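Local atomic coordinates of putative amidohydrolase/peptidase (Burkholderia cenocepacia, PDB entry 4WJB), a protein that probably hydrolyses carbon-nitrogen bonds other than peptide bonds, as a zinc-dependent amidohydrolase of the peptidase M20 family. Residues R257-Y269 and E310-V322. Residues are numbered along the deposited sequence; the frame is centred on the assembly and turned at random.
Sequences RMISFVEVLGRRY and ELDAALRAELARV
The hydroxyl of Tyr269 donates a hydrogen bond to Glu310, with 2.8 Å between OH and OE1, and meets the anti lone pair of that oxygen. The carboxylate stands steeply to the phenol ring, their planes 69° apart, and OE1 lies at the ring's edge. Tyr269 is the first residue past the end of its helix, and its ring also runs alongside Leu311: CD2 of Leu311 comes within 3.6 Å of CD1 of Tyr269.

Further along, Leu265 bridges two residues of the facing helix: its CB touches CD2 of Leu311, while its CD2 packs 3.8 Å from CB of Ala314. One face of the Phe261 ring is covered by CB and CG of Glu318. CG of Glu318 sits over the ring at 3.6 Å from its centroid, a CH-pi contact, and the carboxylate plane is tilted moderately from that of the ring. With CG anti to the backbone N, the Glu318 chain bends at chi2 (67°), and its OE2 forms a salt bridge with NH1 of Arg321, one helical turn on.

At the other end Met258 is a knob in a hole made by Leu315, Glu318, Leu319 and Val322. Its chain is bent at chi2 and chi3, placing CE 3.7 Å from CD1 of Leu315 and SD 3.8 Å from CG2 of Val322.

Segments 257-268 and 310-322 run roughly antiparallel (153°), their axes 10.6 Å apart at closest approach, within the M20 dimerisation domain and away from the zinc site. On strand 289-302, Phe296 touches Met258, and Phe300 touches Leu265, Leu311 and Leu315, while Arg257 reaches out to a salt bridge with Glu263 of the second subunit, whose helix 251-268 packs alongside.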
loop_
_atom_site.group_PDB
_atom_site.type_symbol
_atom_site.label_atom_id
_atom_site.label_comp_id
_atom_site.label_asym_id
_atom_site.label_seq_id
_atom_site.Cartn_x
_atom_site.Cartn_y
_atom_site.Cartn_z
ATOM N N ARG A 257 9.770 -0.047 8.793
ATOM C CA ARG A 257 11.168 0.001 9.198
ATOM C C ARG A 257 12.096 0.029 7.983
ATOM O O ARG A 257 13.077 0.768 7.967
ATOM C CB ARG A 257 11.512 -1.196 10.088
ATOM C CG ARG A 257 10.779 -1.224 11.414
ATOM C CD ARG A 257 11.103 -2.503 12.184
ATOM N NE ARG A 257 10.308 -2.631 13.403
ATOM C CZ ARG A 257 10.756 -2.354 14.623
ATOM N NH1 ARG A 257 12.004 -1.931 14.795
ATOM N NH2 ARG A 257 9.960 -2.503 15.675
ATOM N N MET A 258 11.784 -0.778 6.972
ATOM C CA MET A 258 12.623 -0.862 5.779
ATOM C C MET A 258 12.503 0.390 4.911
ATOM O O MET A 258 13.487 0.844 4.325
ATOM C CB MET A 258 12.266 -2.101 4.952
ATOM C CG MET A 258 12.588 -3.420 5.628
ATOM S SD MET A 258 14.301 -3.530 6.174
ATOM C CE MET A 258 15.176 -3.314 4.626
ATOM N N ILE A 259 11.292 0.931 4.823
ATOM C CA ILE A 259 11.036 2.146 4.054
ATOM C C ILE A 259 11.843 3.309 4.627
ATOM O O ILE A 259 12.476 4.071 3.888
ATOM C CB ILE A 259 9.528 2.491 4.045
ATOM C CG1 ILE A 259 8.751 1.431 3.266
ATOM C CG2 ILE A 259 9.282 3.865 3.438
ATOM C CD1 ILE A 259 7.244 1.566 3.370
ATOM N N SER A 260 11.835 3.423 5.950
ATOM C CA SER A 260 12.598 4.455 6.641
ATOM C C SER A 260 14.092 4.260 6.433
ATOM O O SER A 260 14.842 5.234 6.288
ATOM C CB SER A 260 12.277 4.453 8.140
ATOM O OG SER A 260 10.914 4.758 8.369
ATOM N N PHE A 261 14.524 2.999 6.417
ATOM C CA PHE A 261 15.943 2.706 6.247
ATOM C C PHE A 261 16.404 3.009 4.827
ATOM O O PHE A 261 17.532 3.462 4.621
ATOM C CB PHE A 261 16.255 1.250 6.592
ATOM C CG PHE A 261 17.723 0.938 6.582
ATOM C CD1 PHE A 261 18.550 1.449 7.560
ATOM C CD2 PHE A 261 18.276 0.152 5.586
ATOM C CE1 PHE A 261 19.911 1.177 7.552
ATOM C CE2 PHE A 261 19.633 -0.126 5.576
ATOM C CZ PHE A 261 20.451 0.390 6.555
ATOM N N VAL A 262 15.535 2.752 3.854
ATOM C CA VAL A 262 15.852 3.046 2.462
ATOM C C VAL A 262 16.134 4.538 2.315
ATOM O O VAL A 262 17.104 4.926 1.668
ATOM C CB VAL A 262 14.718 2.617 1.502
ATOM C CG1 VAL A 262 14.917 3.237 0.117
ATOM C CG2 VAL A 262 14.666 1.098 1.395
ATOM N N GLU A 263 15.308 5.368 2.948
ATOM C CA GLU A 263 15.554 6.805 2.945
ATOM C C GLU A 263 16.894 7.137 3.589
ATOM O O GLU A 263 17.636 7.986 3.095
ATOM C CB GLU A 263 14.446 7.564 3.670
ATOM C CG GLU A 263 14.664 9.073 3.624
ATOM C CD GLU A 263 13.639 9.844 4.420
ATOM O OE1 GLU A 263 12.792 10.524 3.796
ATOM O OE2 GLU A 263 13.686 9.777 5.669
ATOM N N VAL A 264 17.198 6.465 4.694
ATOM C CA VAL A 264 18.482 6.646 5.369
ATOM C C VAL A 264 19.645 6.335 4.428
ATOM O O VAL A 264 20.649 7.062 4.386
ATOM C CB VAL A 264 18.577 5.754 6.627
ATOM C CG1 VAL A 264 20.038 5.532 7.031
ATOM C CG2 VAL A 264 17.776 6.362 7.771
ATOM N N LEU A 265 19.505 5.262 3.657
ATOM C CA LEU A 265 20.550 4.876 2.713
ATOM C C LEU A 265 20.757 5.925 1.615
ATOM O O LEU A 265 21.892 6.256 1.283
ATOM C CB LEU A 265 20.231 3.515 2.092
ATOM C CG LEU A 265 20.386 2.321 3.040
ATOM C CD1 LEU A 265 20.108 1.022 2.303
ATOM C CD2 LEU A 265 21.779 2.299 3.666
ATOM N N GLY A 266 19.667 6.442 1.053
ATOM C CA GLY A 266 19.764 7.469 0.030
ATOM C C GLY A 266 20.469 8.706 0.553
ATOM O O GLY A 266 21.360 9.260 -0.099
ATOM N N ARG A 267 20.087 9.126 1.753
ATOM C CA ARG A 267 20.662 10.323 2.356
ATOM C C ARG A 267 22.091 10.094 2.822
ATOM O O ARG A 267 22.875 11.038 2.926
ATOM C CB ARG A 267 19.791 10.792 3.525
ATOM C CG ARG A 267 18.396 11.209 3.092
ATOM C CD ARG A 267 17.574 11.744 4.257
ATOM N NE ARG A 267 16.315 12.319 3.788
ATOM C CZ ARG A 267 15.415 12.904 4.570
ATOM N NH1 ARG A 267 15.631 12.999 5.875
ATOM N NH2 ARG A 267 14.303 13.401 4.045
ATOM N N ARG A 268 22.435 8.840 3.090
ATOM C CA ARG A 268 23.783 8.502 3.538
ATOM C C ARG A 268 24.794 8.669 2.411
ATOM O O ARG A 268 25.937 9.066 2.646
ATOM C CB ARG A 268 23.836 7.070 4.074
ATOM C CG ARG A 268 25.192 6.690 4.667
ATOM C CD ARG A 268 25.272 5.204 4.964
ATOM N NE ARG A 268 24.417 4.807 6.081
ATOM C CZ ARG A 268 24.216 3.545 6.445
ATOM N NH1 ARG A 268 24.801 2.562 5.774
ATOM N NH2 ARG A 268 23.429 3.261 7.474
ATOM N N TYR A 269 24.372 8.369 1.187
ATOM C CA TYR A 269 25.254 8.480 0.030
ATOM C C TYR A 269 24.921 9.698 -0.828
ATOM O O TYR A 269 24.977 9.640 -2.057
ATOM C CB TYR A 269 25.185 7.207 -0.814
ATOM C CG TYR A 269 25.771 5.992 -0.133
ATOM C CD1 TYR A 269 24.996 5.190 0.696
ATOM C CD2 TYR A 269 27.101 5.648 -0.318
ATOM C CE1 TYR A 269 25.533 4.078 1.320
ATOM C CE2 TYR A 269 27.646 4.541 0.299
ATOM C CZ TYR A 269 26.860 3.761 1.115
ATOM O OH TYR A 269 27.413 2.659 1.724
ATOM N N GLU A 310 27.442 -1.333 -2.394
ATOM C CA GLU A 310 27.336 -1.068 -0.960
ATOM C C GLU A 310 25.880 -0.912 -0.532
ATOM O O GLU A 310 25.486 -1.365 0.549
ATOM C CB GLU A 310 28.136 0.179 -0.583
ATOM C CG GLU A 310 29.625 0.067 -0.885
ATOM C CD GLU A 310 30.432 1.210 -0.298
ATOM O OE1 GLU A 310 29.851 2.035 0.441
ATOM O OE2 GLU A 310 31.649 1.278 -0.568
ATOM N N LEU A 311 25.083 -0.264 -1.378
ATOM C CA LEU A 311 23.657 -0.107 -1.112
ATOM C C LEU A 311 22.962 -1.461 -1.096
ATOM O O LEU A 311 22.105 -1.716 -0.247
ATOM C CB LEU A 311 23.011 0.801 -2.154
ATOM C CG LEU A 311 23.385 2.277 -2.018
ATOM C CD1 LEU A 311 22.966 3.050 -3.252
ATOM C CD2 LEU A 311 22.737 2.857 -0.772
ATOM N N ASP A 312 23.339 -2.323 -2.036
ATOM C CA ASP A 312 22.791 -3.668 -2.105
ATOM C C ASP A 312 23.078 -4.426 -0.816
ATOM O O ASP A 312 22.180 -5.009 -0.206
ATOM C CB ASP A 312 23.370 -4.429 -3.297
ATOM C CG ASP A 312 22.915 -5.875 -3.334
ATOM O OD1 ASP A 312 21.795 -6.135 -3.825
ATOM O OD2 ASP A 312 23.674 -6.749 -2.865
ATOM N N ALA A 313 24.340 -4.402 -0.406
ATOM C CA ALA A 313 24.766 -5.093 0.799
ATOM C C ALA A 313 24.054 -4.540 2.032
ATOM O O ALA A 313 23.622 -5.302 2.905
ATOM C CB ALA A 313 26.275 -4.988 0.960
ATOM N N ALA A 314 23.923 -3.218 2.099
ATOM C CA ALA A 314 23.312 -2.580 3.265
ATOM C C ALA A 314 21.832 -2.936 3.385
ATOM O O ALA A 314 21.338 -3.233 4.476
ATOM C CB ALA A 314 23.493 -1.072 3.200
ATOM N N LEU A 315 21.132 -2.908 2.255
ATOM C CA LEU A 315 19.718 -3.253 2.209
ATOM C C LEU A 315 19.486 -4.698 2.644
ATOM O O LEU A 315 18.607 -4.974 3.460
ATOM C CB LEU A 315 19.158 -3.037 0.804
ATOM C CG LEU A 315 17.715 -3.483 0.550
ATOM C CD1 LEU A 315 16.729 -2.661 1.363
ATOM C CD2 LEU A 315 17.385 -3.399 -0.935
ATOM N N ARG A 316 20.282 -5.610 2.095
ATOM C CA ARG A 316 20.157 -7.029 2.405
ATOM C C ARG A 316 20.513 -7.328 3.859
ATOM O O ARG A 316 19.903 -8.192 4.487
ATOM C CB ARG A 316 21.036 -7.859 1.465
ATOM C CG ARG A 316 20.559 -7.850 0.019
ATOM C CD ARG A 316 21.521 -8.592 -0.906
ATOM N NE ARG A 316 21.035 -8.610 -2.284
ATOM C CZ ARG A 316 20.240 -9.554 -2.775
ATOM N NH1 ARG A 316 19.846 -10.556 -2.004
ATOM N NH2 ARG A 316 19.836 -9.499 -4.038
ATOM N N ALA A 317 21.497 -6.610 4.391
ATOM C CA ALA A 317 21.914 -6.805 5.775
ATOM C C ALA A 317 20.829 -6.344 6.742
ATOM O O ALA A 317 20.511 -7.037 7.708
ATOM C CB ALA A 317 23.217 -6.070 6.050
ATOM N N GLU A 318 20.259 -5.174 6.475
ATOM C CA GLU A 318 19.243 -4.620 7.358
ATOM C C GLU A 318 17.946 -5.414 7.263
ATOM O O GLU A 318 17.251 -5.591 8.263
ATOM C CB GLU A 318 18.988 -3.148 7.042
ATOM C CG GLU A 318 17.966 -2.472 7.959
ATOM C CD GLU A 318 18.444 -2.332 9.398
ATOM O OE1 GLU A 318 19.613 -2.658 9.698
ATOM O OE2 GLU A 318 17.644 -1.886 10.245
ATOM N N LEU A 319 17.626 -5.895 6.064
ATOM C CA LEU A 319 16.445 -6.729 5.881
ATOM C C LEU A 319 16.540 -7.976 6.759
ATOM O O LEU A 319 15.575 -8.352 7.427
ATOM C CB LEU A 319 16.274 -7.120 4.414
ATOM C CG LEU A 319 14.986 -7.884 4.096
ATOM C CD1 LEU A 319 13.779 -7.017 4.405
ATOM C CD2 LEU A 319 14.963 -8.350 2.649
ATOM N N ALA A 320 17.716 -8.597 6.767
ATOM C CA ALA A 320 17.962 -9.773 7.596
ATOM C C ALA A 320 17.846 -9.445 9.082
ATOM O O ALA A 320 17.280 -10.223 9.858
ATOM C CB ALA A 320 19.328 -10.355 7.293
ATOM N N ARG A 321 18.383 -8.294 9.470
ATOM C CA ARG A 321 18.324 -7.847 10.857
ATOM C C ARG A 321 16.878 -7.624 11.294
ATOM O O ARG A 321 16.488 -7.994 12.400
ATOM C CB ARG A 321 19.133 -6.560 11.045
ATOM C CG ARG A 321 19.954 -6.521 12.328
ATOM C CD ARG A 321 20.015 -5.119 12.909
ATOM N NE ARG A 321 18.706 -4.688 13.389
ATOM C CZ ARG A 321 18.187 -3.482 13.178
ATOM N NH1 ARG A 321 18.869 -2.574 12.495
ATOM N NH2 ARG A 321 16.985 -3.182 13.653
ATOM N N VAL A 322 16.085 -7.024 10.413
ATOM C CA VAL A 322 14.692 -6.726 10.716
ATOM C C VAL A 322 13.852 -7.998 10.795
ATOM O O VAL A 322 13.026 -8.150 11.696
ATOM C CB VAL A 322 14.087 -5.768 9.672
ATOM C CG1 VAL A 322 12.573 -5.712 9.797
ATOM C CG2 VAL A 322 14.685 -4.379 9.832
#